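Local coordinates for VAO-type flavoprotein oxidase VAO615 (Myceliophthora thermophila, PDB 6F72), which binds one FAD bicovalently and is probably an oxidoreductase that, once reduced, reacts rapidly with molecular oxygen, although no substrate has yet been identified, at residues 148-153 and 550-555; 169-174 and 286-291; 199-204 and 225-230. All coordinates share one frame; numbering follows the deposited sequence.

Contact 1 (148-153 and 550-555); sequences VRIVIK and SVFYVK. With FAD (flavin-adenine dinucleotide), chain E.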
# COMPACT_ATOMS: atom_id res chain seq x y z
N VAL A 148 -5.74 2.32 -26.52
CA VAL A 148 -6.03 3.00 -25.25
C VAL A 148 -5.14 2.44 -24.13
O VAL A 148 -4.96 1.21 -24.02
CB VAL A 148 -7.53 2.91 -24.87
CG1 VAL A 148 -7.82 3.49 -23.50
CG2 VAL A 148 -8.39 3.62 -25.92
N ARG A 149 -4.58 3.34 -23.32
CA ARG A 149 -3.89 2.98 -22.09
C ARG A 149 -4.83 2.28 -21.09
O ARG A 149 -5.89 2.79 -20.73
CB ARG A 149 -3.28 4.22 -21.44
CG ARG A 149 -2.45 3.96 -20.19
CD ARG A 149 -2.09 5.27 -19.49
NE ARG A 149 -1.66 5.00 -18.13
CZ ARG A 149 -1.06 5.86 -17.31
NH1 ARG A 149 -0.79 7.10 -17.70
NH2 ARG A 149 -0.71 5.46 -16.09
N ILE A 150 -4.41 1.09 -20.66
CA ILE A 150 -5.07 0.40 -19.57
C ILE A 150 -4.53 0.89 -18.24
O ILE A 150 -3.32 1.04 -18.07
CB ILE A 150 -4.96 -1.15 -19.70
CG1 ILE A 150 -5.91 -1.66 -20.80
CG2 ILE A 150 -5.21 -1.86 -18.37
CD1 ILE A 150 -7.39 -1.64 -20.44
N VAL A 151 -5.43 1.16 -17.32
CA VAL A 151 -5.08 1.42 -15.94
C VAL A 151 -5.80 0.37 -15.12
O VAL A 151 -6.87 -0.10 -15.52
CB VAL A 151 -5.47 2.88 -15.53
CG1 VAL A 151 -5.95 2.98 -14.09
CG2 VAL A 151 -4.30 3.82 -15.77
N ILE A 152 -5.22 -0.00 -13.99
CA ILE A 152 -5.89 -0.90 -13.07
C ILE A 152 -6.07 -0.22 -11.72
O ILE A 152 -5.10 0.22 -11.11
CB ILE A 152 -5.15 -2.27 -12.94
CG1 ILE A 152 -4.93 -2.92 -14.32
CG2 ILE A 152 -5.94 -3.22 -12.03
CD1 ILE A 152 -3.90 -4.04 -14.35
N LYS A 153 -7.31 -0.16 -11.25
CA LYS A 153 -7.59 0.48 -9.97
C LYS A 153 -8.45 -0.40 -9.10
O LYS A 153 -9.49 -0.89 -9.53
CB LYS A 153 -8.24 1.88 -10.12
CG LYS A 153 -8.31 2.62 -8.78
CD LYS A 153 -9.22 3.83 -8.72
CE LYS A 153 -10.65 3.43 -8.39
NZ LYS A 153 -11.35 4.47 -7.60
N SER A 550 3.80 -4.95 -23.64
CA SER A 550 3.74 -3.97 -22.55
C SER A 550 2.40 -3.24 -22.52
O SER A 550 2.34 -2.00 -22.57
CB SER A 550 4.94 -3.00 -22.61
OG SER A 550 6.17 -3.71 -22.71
N VAL A 551 1.31 -4.01 -22.47
CA VAL A 551 -0.02 -3.41 -22.31
C VAL A 551 -0.20 -2.87 -20.89
O VAL A 551 -0.92 -1.90 -20.69
CB VAL A 551 -1.24 -4.25 -22.86
CG1 VAL A 551 -0.83 -5.50 -23.62
CG2 VAL A 551 -2.36 -4.49 -21.83
N PHE A 552 0.48 -3.48 -19.92
CA PHE A 552 0.40 -2.98 -18.56
C PHE A 552 1.56 -2.05 -18.23
O PHE A 552 2.72 -2.42 -18.38
CB PHE A 552 0.24 -4.10 -17.55
CG PHE A 552 -0.89 -5.05 -17.86
CD1 PHE A 552 -2.21 -4.60 -17.93
CD2 PHE A 552 -0.64 -6.41 -18.08
CE1 PHE A 552 -3.25 -5.47 -18.22
CE2 PHE A 552 -1.68 -7.30 -18.36
CZ PHE A 552 -2.99 -6.82 -18.43
N TYR A 553 1.23 -0.83 -17.83
CA TYR A 553 2.22 0.14 -17.40
C TYR A 553 1.85 0.71 -16.04
O TYR A 553 0.71 1.14 -15.82
CB TYR A 553 2.35 1.28 -18.43
CG TYR A 553 3.06 2.50 -17.86
CD1 TYR A 553 4.45 2.59 -17.89
CD2 TYR A 553 2.33 3.52 -17.23
CE1 TYR A 553 5.10 3.69 -17.33
CE2 TYR A 553 2.97 4.62 -16.68
CZ TYR A 553 4.35 4.70 -16.73
OH TYR A 553 4.98 5.77 -16.18
N VAL A 554 2.82 0.73 -15.13
CA VAL A 554 2.72 1.53 -13.90
C VAL A 554 4.07 2.23 -13.71
O VAL A 554 5.12 1.65 -14.02
CB VAL A 554 2.34 0.71 -12.63
CG1 VAL A 554 0.88 0.25 -12.65
CG2 VAL A 554 3.25 -0.50 -12.43
N LYS A 555 4.05 3.46 -13.20
CA LYS A 555 5.26 4.21 -12.86
C LYS A 555 6.01 3.43 -11.79
O LYS A 555 5.41 2.96 -10.82
CB LYS A 555 4.92 5.63 -12.37
CG LYS A 555 6.13 6.54 -12.11
CD LYS A 555 6.83 6.94 -13.42
CE LYS A 555 8.01 7.88 -13.21
NZ LYS A 555 7.59 9.14 -12.56
PA FAD E . -4.57 0.61 -5.68
O1A FAD E . -4.04 2.01 -5.82
O2A FAD E . -5.96 0.37 -6.19
O5B FAD E . -3.54 -0.39 -6.40
C5B FAD E . -2.13 -0.26 -6.26
C4B FAD E . -1.38 -0.86 -7.44
O4B FAD E . -1.76 -2.23 -7.60
C3B FAD E . -1.67 -0.19 -8.77
O3B FAD E . -0.46 -0.22 -9.53
C2B FAD E . -2.71 -1.08 -9.44
O2B FAD E . -2.61 -1.04 -10.87
C1B FAD E . -2.34 -2.45 -8.90
N9A FAD E . -3.49 -3.37 -8.72
C8A FAD E . -4.38 -3.33 -7.70
N7A FAD E . -5.28 -4.34 -7.81
C5A FAD E . -4.96 -5.04 -8.90
C6A FAD E . -5.50 -6.24 -9.59
N6A FAD E . -6.60 -6.85 -9.10
N1A FAD E . -4.88 -6.67 -10.71
C2A FAD E . -3.79 -6.05 -11.22
N3A FAD E . -3.24 -4.95 -10.63
C4A FAD E . -3.77 -4.42 -9.50
N1 FAD E . 1.13 -1.06 3.05
C2 FAD E . 1.68 -1.91 3.95
O2 FAD E . 2.51 -2.76 3.55
N3 FAD E . 1.36 -1.87 5.26
C4 FAD E . 0.49 -0.98 5.78
O4 FAD E . 0.23 -0.98 7.00
C4X FAD E . -0.15 -0.03 4.86
N5 FAD E . -1.05 0.89 5.29
C5X FAD E . -1.64 1.77 4.44
C6 FAD E . -2.57 2.71 4.92
C7 FAD E . -3.17 3.61 4.01
C7M FAD E . -4.17 4.63 4.55
C8 FAD E . -2.83 3.56 2.54
C8M FAD E . -3.49 4.42 1.47
C9 FAD E . -1.91 2.62 2.09
C9A FAD E . -1.30 1.73 2.98
N10 FAD E . -0.38 0.76 2.50
C10 FAD E . 0.23 -0.12 3.42
C1' FAD E . 0.00 0.75 1.09
C2' FAD E . -0.54 -0.33 0.21
O2' FAD E . 0.15 -1.54 0.52
C3' FAD E . -0.23 0.11 -1.21
O3' FAD E . -0.64 1.48 -1.43
C4' FAD E . -0.88 -0.80 -2.24
O4' FAD E . -0.37 -0.49 -3.54
C5' FAD E . -2.41 -0.70 -2.19
O5' FAD E . -3.01 -1.48 -3.21
P FAD E . -4.57 -1.28 -3.54
O1P FAD E . -5.34 -1.31 -2.25
O2P FAD E . -4.87 -2.23 -4.67
O3P FAD E . -4.59 0.23 -4.12
O HOH W 1 -2.64 -0.36 -22.28
O HOH W 2 -1.40 2.51 -16.79
O HOH W 3 -0.96 0.62 -19.90
O HOH W 4 -1.66 -0.87 -17.10
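In the FAD-binding domain of this VAO-type oxidase, strand 150-153, outermost in a four-stranded mixed sheet, turns Ile150 and Ile152 to Phe552 of the C-terminal berberine-like region. CG2 of Ile150 meets the rim of the Phe552 ring near its plane, 4.1 Å from CD1, and the two side chains lie alongside each other. Ile152 CD1 approaches Phe552 CD1 obliquely. The backbones exchange no direct hydrogen bond; ordered waters join them instead. Waters 2, 3 and 4 all lie within hydrogen-bonding distance of Ile150 O, though each has more acceptors in reach than protons to give. The oxygen of water 4 is 2.7 Å from Ile150 O, and this water also accepts from Tyr553 N. On the amide side, water 1 takes the hydrogen of Ile150 N at 2.8 Å and can donate to Val551 O. The extended chain of Arg149, its CG anti to the backbone N (chi1 -176°), carries NE to water 2, which can donate to Tyr553 O at 2.7 Å. The tip then meets the ring of Tyr553: NH2 lies in the ring plane at the edge, 3.8 Å from CD2, and CD2 comes over a face of the guanidinium, with the planes 84° apart. This water-bridged seam lies against the adenosine half of FAD. Ile152 O accepts a hydrogen bond from the ribose hydroxyl O2B of FAD at 2.8 Å, while its CG2 packs on adenine, 3.5 Å from C4A. From the C-terminal segment, Val554 CG1 reaches the other ribose hydroxyl, O3B.

Contact 2 (169-174 and 286-291); sequences LSLWMH and FAVVLS. With FAD (flavin-adenine dinucleotide), chain E.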
# COMPACT_ATOMS: atom_id res chain seq x y z
N LEU A 169 -8.48 3.90 -20.03
CA LEU A 169 -9.55 2.99 -19.66
C LEU A 169 -9.08 2.24 -18.43
O LEU A 169 -8.03 1.59 -18.46
CB LEU A 169 -9.84 2.02 -20.81
CG LEU A 169 -10.96 0.99 -20.61
CD1 LEU A 169 -12.31 1.69 -20.55
CD2 LEU A 169 -10.93 -0.05 -21.71
N SER A 170 -9.85 2.33 -17.34
CA SER A 170 -9.46 1.73 -16.07
C SER A 170 -10.23 0.45 -15.78
O SER A 170 -11.45 0.41 -15.90
CB SER A 170 -9.63 2.72 -14.91
OG SER A 170 -9.50 2.08 -13.65
N LEU A 171 -9.50 -0.59 -15.38
CA LEU A 171 -10.11 -1.83 -14.92
C LEU A 171 -10.32 -1.68 -13.44
O LEU A 171 -9.37 -1.70 -12.64
CB LEU A 171 -9.25 -3.05 -15.26
CG LEU A 171 -8.87 -3.16 -16.74
CD1 LEU A 171 -7.81 -4.22 -16.97
CD2 LEU A 171 -10.11 -3.42 -17.59
N TRP A 172 -11.58 -1.48 -13.08
CA TRP A 172 -11.93 -1.16 -11.71
C TRP A 172 -12.36 -2.44 -11.03
O TRP A 172 -13.41 -2.98 -11.34
CB TRP A 172 -13.03 -0.08 -11.67
CG TRP A 172 -13.43 0.41 -10.31
CD1 TRP A 172 -12.60 0.69 -9.27
CD2 TRP A 172 -14.76 0.73 -9.86
NE1 TRP A 172 -13.32 1.15 -8.19
CE2 TRP A 172 -14.64 1.19 -8.53
CE3 TRP A 172 -16.03 0.67 -10.46
CZ2 TRP A 172 -15.76 1.58 -7.76
CZ3 TRP A 172 -17.15 1.07 -9.69
CH2 TRP A 172 -16.99 1.51 -8.35
N MET A 173 -11.53 -2.89 -10.09
CA MET A 173 -11.61 -4.22 -9.48
C MET A 173 -12.30 -4.22 -8.13
O MET A 173 -12.51 -5.29 -7.54
CB MET A 173 -10.18 -4.80 -9.28
CG MET A 173 -9.26 -4.64 -10.48
SD MET A 173 -9.99 -5.25 -12.02
CE MET A 173 -9.88 -7.00 -11.70
N HIS A 174 -12.65 -3.03 -7.66
CA HIS A 174 -13.21 -2.77 -6.32
C HIS A 174 -14.38 -3.65 -5.90
O HIS A 174 -14.53 -3.96 -4.71
CB HIS A 174 -13.63 -1.29 -6.23
CG HIS A 174 -14.31 -0.91 -4.95
ND1 HIS A 174 -13.74 -1.10 -3.71
CD2 HIS A 174 -15.51 -0.33 -4.73
CE1 HIS A 174 -14.57 -0.67 -2.78
NE2 HIS A 174 -15.65 -0.19 -3.37
N PHE A 286 2.14 -7.20 -14.30
CA PHE A 286 2.26 -8.59 -14.80
C PHE A 286 0.99 -9.17 -15.41
O PHE A 286 1.07 -9.88 -16.41
CB PHE A 286 2.81 -9.52 -13.72
CG PHE A 286 4.20 -9.17 -13.26
CD1 PHE A 286 5.30 -9.30 -14.13
CD2 PHE A 286 4.42 -8.70 -11.97
CE1 PHE A 286 6.57 -8.97 -13.72
CE2 PHE A 286 5.71 -8.37 -11.54
CZ PHE A 286 6.78 -8.50 -12.42
N ALA A 287 -0.15 -8.88 -14.78
CA ALA A 287 -1.46 -9.44 -15.14
C ALA A 287 -2.55 -8.76 -14.32
O ALA A 287 -2.27 -8.10 -13.31
CB ALA A 287 -1.49 -10.96 -14.90
N VAL A 288 -3.80 -8.93 -14.75
CA VAL A 288 -4.95 -8.44 -13.99
C VAL A 288 -5.38 -9.55 -13.04
O VAL A 288 -5.77 -10.64 -13.49
CB VAL A 288 -6.11 -8.01 -14.91
CG1 VAL A 288 -7.23 -7.36 -14.12
CG2 VAL A 288 -5.62 -7.05 -15.99
N VAL A 289 -5.34 -9.27 -11.74
CA VAL A 289 -5.69 -10.27 -10.73
C VAL A 289 -7.19 -10.20 -10.43
O VAL A 289 -7.72 -9.12 -10.14
CB VAL A 289 -4.88 -10.06 -9.42
CG1 VAL A 289 -5.51 -10.79 -8.24
CG2 VAL A 289 -3.41 -10.46 -9.62
N LEU A 290 -7.84 -11.36 -10.51
CA LEU A 290 -9.27 -11.49 -10.18
C LEU A 290 -9.51 -11.98 -8.76
O LEU A 290 -10.51 -11.64 -8.13
CB LEU A 290 -9.96 -12.42 -11.17
CG LEU A 290 -9.96 -12.03 -12.66
CD1 LEU A 290 -10.42 -13.24 -13.47
CD2 LEU A 290 -10.86 -10.84 -12.94
N SER A 291 -8.58 -12.78 -8.25
CA SER A 291 -8.63 -13.24 -6.87
C SER A 291 -7.27 -13.76 -6.48
O SER A 291 -6.42 -14.01 -7.34
CB SER A 291 -9.69 -14.36 -6.69
OG SER A 291 -9.22 -15.61 -7.18
PA FAD E . -4.57 0.61 -5.68
O1A FAD E . -4.04 2.01 -5.82
O2A FAD E . -5.96 0.37 -6.19
O5B FAD E . -3.54 -0.39 -6.40
C5B FAD E . -2.13 -0.26 -6.26
C4B FAD E . -1.38 -0.86 -7.44
O4B FAD E . -1.76 -2.23 -7.60
C3B FAD E . -1.67 -0.19 -8.77
O3B FAD E . -0.46 -0.22 -9.53
C2B FAD E . -2.71 -1.08 -9.44
O2B FAD E . -2.61 -1.04 -10.87
C1B FAD E . -2.34 -2.45 -8.90
N9A FAD E . -3.49 -3.37 -8.72
C8A FAD E . -4.38 -3.33 -7.70
N7A FAD E . -5.28 -4.34 -7.81
C5A FAD E . -4.96 -5.04 -8.90
C6A FAD E . -5.50 -6.24 -9.59
N6A FAD E . -6.60 -6.85 -9.10
N1A FAD E . -4.88 -6.67 -10.71
C2A FAD E . -3.79 -6.05 -11.22
N3A FAD E . -3.24 -4.95 -10.63
C4A FAD E . -3.77 -4.42 -9.50
N1 FAD E . 1.13 -1.06 3.05
C2 FAD E . 1.68 -1.91 3.95
O2 FAD E . 2.51 -2.76 3.55
N3 FAD E . 1.36 -1.87 5.26
C4 FAD E . 0.49 -0.98 5.78
O4 FAD E . 0.23 -0.98 7.00
C4X FAD E . -0.15 -0.03 4.86
N5 FAD E . -1.05 0.89 5.29
C5X FAD E . -1.64 1.77 4.44
C6 FAD E . -2.57 2.71 4.92
C7 FAD E . -3.17 3.61 4.01
C7M FAD E . -4.17 4.63 4.55
C8 FAD E . -2.83 3.56 2.54
C8M FAD E . -3.49 4.42 1.47
C9 FAD E . -1.91 2.62 2.09
C9A FAD E . -1.30 1.73 2.98
N10 FAD E . -0.38 0.76 2.50
C10 FAD E . 0.23 -0.12 3.42
C1' FAD E . 0.00 0.75 1.09
C2' FAD E . -0.54 -0.33 0.21
O2' FAD E . 0.15 -1.54 0.52
C3' FAD E . -0.23 0.11 -1.21
O3' FAD E . -0.64 1.48 -1.43
C4' FAD E . -0.88 -0.80 -2.24
O4' FAD E . -0.37 -0.49 -3.54
C5' FAD E . -2.41 -0.70 -2.19
O5' FAD E . -3.01 -1.48 -3.21
P FAD E . -4.57 -1.28 -3.54
O1P FAD E . -5.34 -1.31 -2.25
O2P FAD E . -4.87 -2.23 -4.67
O3P FAD E . -4.59 0.23 -4.12
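The segments around Leu171 and Val288 run in broadly the same direction, yet their CA atoms stay 8.4 Å apart, too far for sheet pairing. Further along, Met173 and Leu290 come to 7.7 Å between CA atoms, again with no hydrogen bond across. Strands 169-172 and 288-298 belong to different sheets of the FAD-binding domain, and they meet through side chains. Leu171 sends CD1 to Val288 CG2 at 3.7 Å, the two side chains crossing at about a right angle. The other methyl of Val288, CG1, is taken by Met173, whose CE lies 3.6 Å away and whose SD is a little farther off. Met173 is folded rather than extended: its last torsion, chi3 -73°, turns CE in to Val288 and also brings it within 3.4 Å of Val289 O. Leu290, although its first bond leads away, brings CD2 back to Met173 CE. Helix 133-146 packs here as well, with Val136 on Val288 and Ala139 on Leu171.

The pair of sheets forms one flank of the adenine site, where a strand backbone reads the base. Val289 N donates to FAD N1A at 2.8 Å with a nearly straight angle of 168°, and FAD N6A donates to Val289 O at 2.7 Å, equally straight at 172°. These two bonds fix the adenine both in position and in rotation, by a donor and an acceptor of a single residue. Met173 CG sits over the face of the adenine at its amino group, 3.7 Å from FAD N6A. Just beyond, Leu290 and Ser291 both face Glu255 in a classic beta bulge, and Ser291 OG is hydrogen-bonded to Glu255 OE1.

Contact 3 (199-204 and 225-230); sequences AGVEGF and VGIVGG. With FAD (flavin-adenine dinucleotide), chain E.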
# COMPACT_ATOMS: atom_id res chain seq x y z
N ALA A 199 -10.60 -9.76 -6.01
CA ALA A 199 -9.61 -8.69 -6.15
C ALA A 199 -9.93 -7.37 -5.43
O ALA A 199 -9.01 -6.60 -5.11
CB ALA A 199 -9.34 -8.44 -7.63
N GLY A 200 -11.21 -7.12 -5.16
CA GLY A 200 -11.65 -5.89 -4.48
C GLY A 200 -11.80 -6.03 -2.97
O GLY A 200 -12.16 -5.06 -2.31
N VAL A 201 -11.51 -7.21 -2.42
CA VAL A 201 -11.62 -7.42 -0.96
C VAL A 201 -10.61 -6.51 -0.23
O VAL A 201 -9.41 -6.50 -0.54
CB VAL A 201 -11.46 -8.91 -0.55
CG1 VAL A 201 -11.48 -9.08 0.97
CG2 VAL A 201 -12.56 -9.77 -1.17
N GLU A 202 -11.14 -5.72 0.70
CA GLU A 202 -10.34 -4.76 1.48
C GLU A 202 -10.01 -5.35 2.84
O GLU A 202 -10.66 -6.31 3.28
CB GLU A 202 -11.09 -3.42 1.62
CG GLU A 202 -11.29 -2.71 0.30
CD GLU A 202 -12.14 -1.47 0.41
OE1 GLU A 202 -11.59 -0.41 0.76
OE2 GLU A 202 -13.36 -1.57 0.16
N GLY A 203 -8.99 -4.81 3.50
CA GLY A 203 -8.52 -5.31 4.79
C GLY A 203 -9.61 -5.65 5.79
O GLY A 203 -9.61 -6.76 6.34
N PHE A 204 -10.56 -4.73 5.97
CA PHE A 204 -11.70 -4.90 6.90
C PHE A 204 -12.65 -6.05 6.55
O PHE A 204 -13.21 -6.69 7.44
CB PHE A 204 -12.46 -3.58 7.11
CG PHE A 204 -13.28 -3.12 5.92
CD1 PHE A 204 -12.71 -2.31 4.92
CD2 PHE A 204 -14.64 -3.45 5.81
CE1 PHE A 204 -13.48 -1.87 3.83
CE2 PHE A 204 -15.40 -3.02 4.73
CZ PHE A 204 -14.82 -2.23 3.73
N VAL A 225 -7.34 -0.59 2.83
CA VAL A 225 -6.35 -1.09 1.85
C VAL A 225 -6.79 -2.40 1.20
O VAL A 225 -7.31 -3.27 1.88
CB VAL A 225 -4.95 -1.22 2.50
CG1 VAL A 225 -4.00 -2.04 1.65
CG2 VAL A 225 -4.40 0.18 2.74
N GLY A 226 -6.62 -2.50 -0.13
CA GLY A 226 -7.00 -3.69 -0.87
C GLY A 226 -5.99 -4.82 -0.71
O GLY A 226 -4.90 -4.77 -1.32
N ILE A 227 -6.36 -5.83 0.08
CA ILE A 227 -5.48 -6.97 0.43
C ILE A 227 -4.99 -7.79 -0.76
O ILE A 227 -3.86 -8.25 -0.76
CB ILE A 227 -6.09 -7.85 1.56
CG1 ILE A 227 -5.01 -8.70 2.24
CG2 ILE A 227 -7.29 -8.68 1.07
CD1 ILE A 227 -5.49 -9.44 3.47
N VAL A 228 -5.82 -7.93 -1.79
CA VAL A 228 -5.53 -8.73 -2.98
C VAL A 228 -4.82 -7.89 -4.05
O VAL A 228 -4.22 -8.42 -5.00
CB VAL A 228 -6.84 -9.35 -3.54
CG1 VAL A 228 -6.56 -10.38 -4.65
CG2 VAL A 228 -7.63 -10.02 -2.41
N GLY A 229 -4.87 -6.56 -3.88
CA GLY A 229 -4.32 -5.64 -4.86
C GLY A 229 -2.83 -5.39 -4.71
O GLY A 229 -2.05 -6.32 -4.48
N GLY A 230 -2.44 -4.12 -4.81
CA GLY A 230 -1.03 -3.71 -4.73
C GLY A 230 -0.38 -4.03 -3.41
O GLY A 230 0.85 -4.15 -3.35
PA FAD E . -4.57 0.61 -5.68
O1A FAD E . -4.04 2.01 -5.82
O2A FAD E . -5.96 0.37 -6.19
O5B FAD E . -3.54 -0.39 -6.40
C5B FAD E . -2.13 -0.26 -6.26
C4B FAD E . -1.38 -0.86 -7.44
O4B FAD E . -1.76 -2.23 -7.60
C3B FAD E . -1.67 -0.19 -8.77
O3B FAD E . -0.46 -0.22 -9.53
C2B FAD E . -2.71 -1.08 -9.44
O2B FAD E . -2.61 -1.04 -10.87
C1B FAD E . -2.34 -2.45 -8.90
N9A FAD E . -3.49 -3.37 -8.72
C8A FAD E . -4.38 -3.33 -7.70
N7A FAD E . -5.28 -4.34 -7.81
C5A FAD E . -4.96 -5.04 -8.90
C6A FAD E . -5.50 -6.24 -9.59
N6A FAD E . -6.60 -6.85 -9.10
N1A FAD E . -4.88 -6.67 -10.71
C2A FAD E . -3.79 -6.05 -11.22
N3A FAD E . -3.24 -4.95 -10.63
C4A FAD E . -3.77 -4.42 -9.50
N1 FAD E . 1.13 -1.06 3.05
C2 FAD E . 1.68 -1.91 3.95
O2 FAD E . 2.51 -2.76 3.55
N3 FAD E . 1.36 -1.87 5.26
C4 FAD E . 0.49 -0.98 5.78
O4 FAD E . 0.23 -0.98 7.00
C4X FAD E . -0.15 -0.03 4.86
N5 FAD E . -1.05 0.89 5.29
C5X FAD E . -1.64 1.77 4.44
C6 FAD E . -2.57 2.71 4.92
C7 FAD E . -3.17 3.61 4.01
C7M FAD E . -4.17 4.63 4.55
C8 FAD E . -2.83 3.56 2.54
C8M FAD E . -3.49 4.42 1.47
C9 FAD E . -1.91 2.62 2.09
C9A FAD E . -1.30 1.73 2.98
N10 FAD E . -0.38 0.76 2.50
C10 FAD E . 0.23 -0.12 3.42
C1' FAD E . 0.00 0.75 1.09
C2' FAD E . -0.54 -0.33 0.21
O2' FAD E . 0.15 -1.54 0.52
C3' FAD E . -0.23 0.11 -1.21
O3' FAD E . -0.64 1.48 -1.43
C4' FAD E . -0.88 -0.80 -2.24
O4' FAD E . -0.37 -0.49 -3.54
C5' FAD E . -2.41 -0.70 -2.19
O5' FAD E . -3.01 -1.48 -3.21
P FAD E . -4.57 -1.28 -3.54
O1P FAD E . -5.34 -1.31 -2.25
O2P FAD E . -4.87 -2.23 -4.67
O3P FAD E . -4.59 0.23 -4.12
O HOH W 5 -7.94 -6.20 -2.74
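Val201 O is gripped twice: Ile227 N gives it a weak hydrogen bond, 3.2 Å long and bent to 131°, and water 5 donates to it at 2.7 Å. The same water donates to Ala199 O at 2.6 Å and accepts from Val228 N at 2.9 Å, so one water ties three backbone groups together. A firmer direct bond runs from Gly203 N to Val225 O at 2.8 Å. Around these bonds branched side chains pack on backbone and on one another. Ile227 has CG1 anti to the backbone N (chi1 -160°), which sets CG2 between that N and the carbonyl carbon, against Val201 O and near Val201 CG1; Val228 lays CB and CG1 on the backbone of Ala199.

The segment 225-230 is the phosphate-binding turn at the start of helix 227-233. Gly226 N donates to FAD O1P at 2.7 Å and Gly230 N to FAD O2P at 3.1 Å, and the helix start may add to the pull on the negative charge. Side chains on Gly226 and Gly229 would collide with these oxygens, and one on Gly230 with the ribityl O4'. Val225 lays CG2 on a face of the isoalloxazine, 3.5 Å from FAD C9A. An alanine here would probably leave that face at C9 and C9A, and the ribityl C2', without their methyl partners, opening a gap over the ring.

Glu202 occupies the N-cap position of helix 203-212, and its OE2 forms a salt bridge with Lys177. Beneath, Ile227 and Val228 rest on Leu197 of strand 193-198, and Val228 also on Val289 and Met292 of strand 288-298.

How the contacts relate
All three contacts are buried and line FAD, but at different points along it. Contacts 1 and 2 share one sheet, since strands 150-153 and 169-172 are neighbours in it, joined for instance through Val151 O and Leu171 N. Contact 2 touches contact 3 through strand 288-298, where Leu290 O meets Ala199 N. Contacts 1 and 3 do not touch; their nearest atoms are about 7 Å apart. The chemistry changes with place: water bridges the C-terminal region to an outer strand in contact 1, apolar side chains join two sheets beside the adenine in contact 2, and backbone amides of glycines hold the flavin-side phosphate in contact 3.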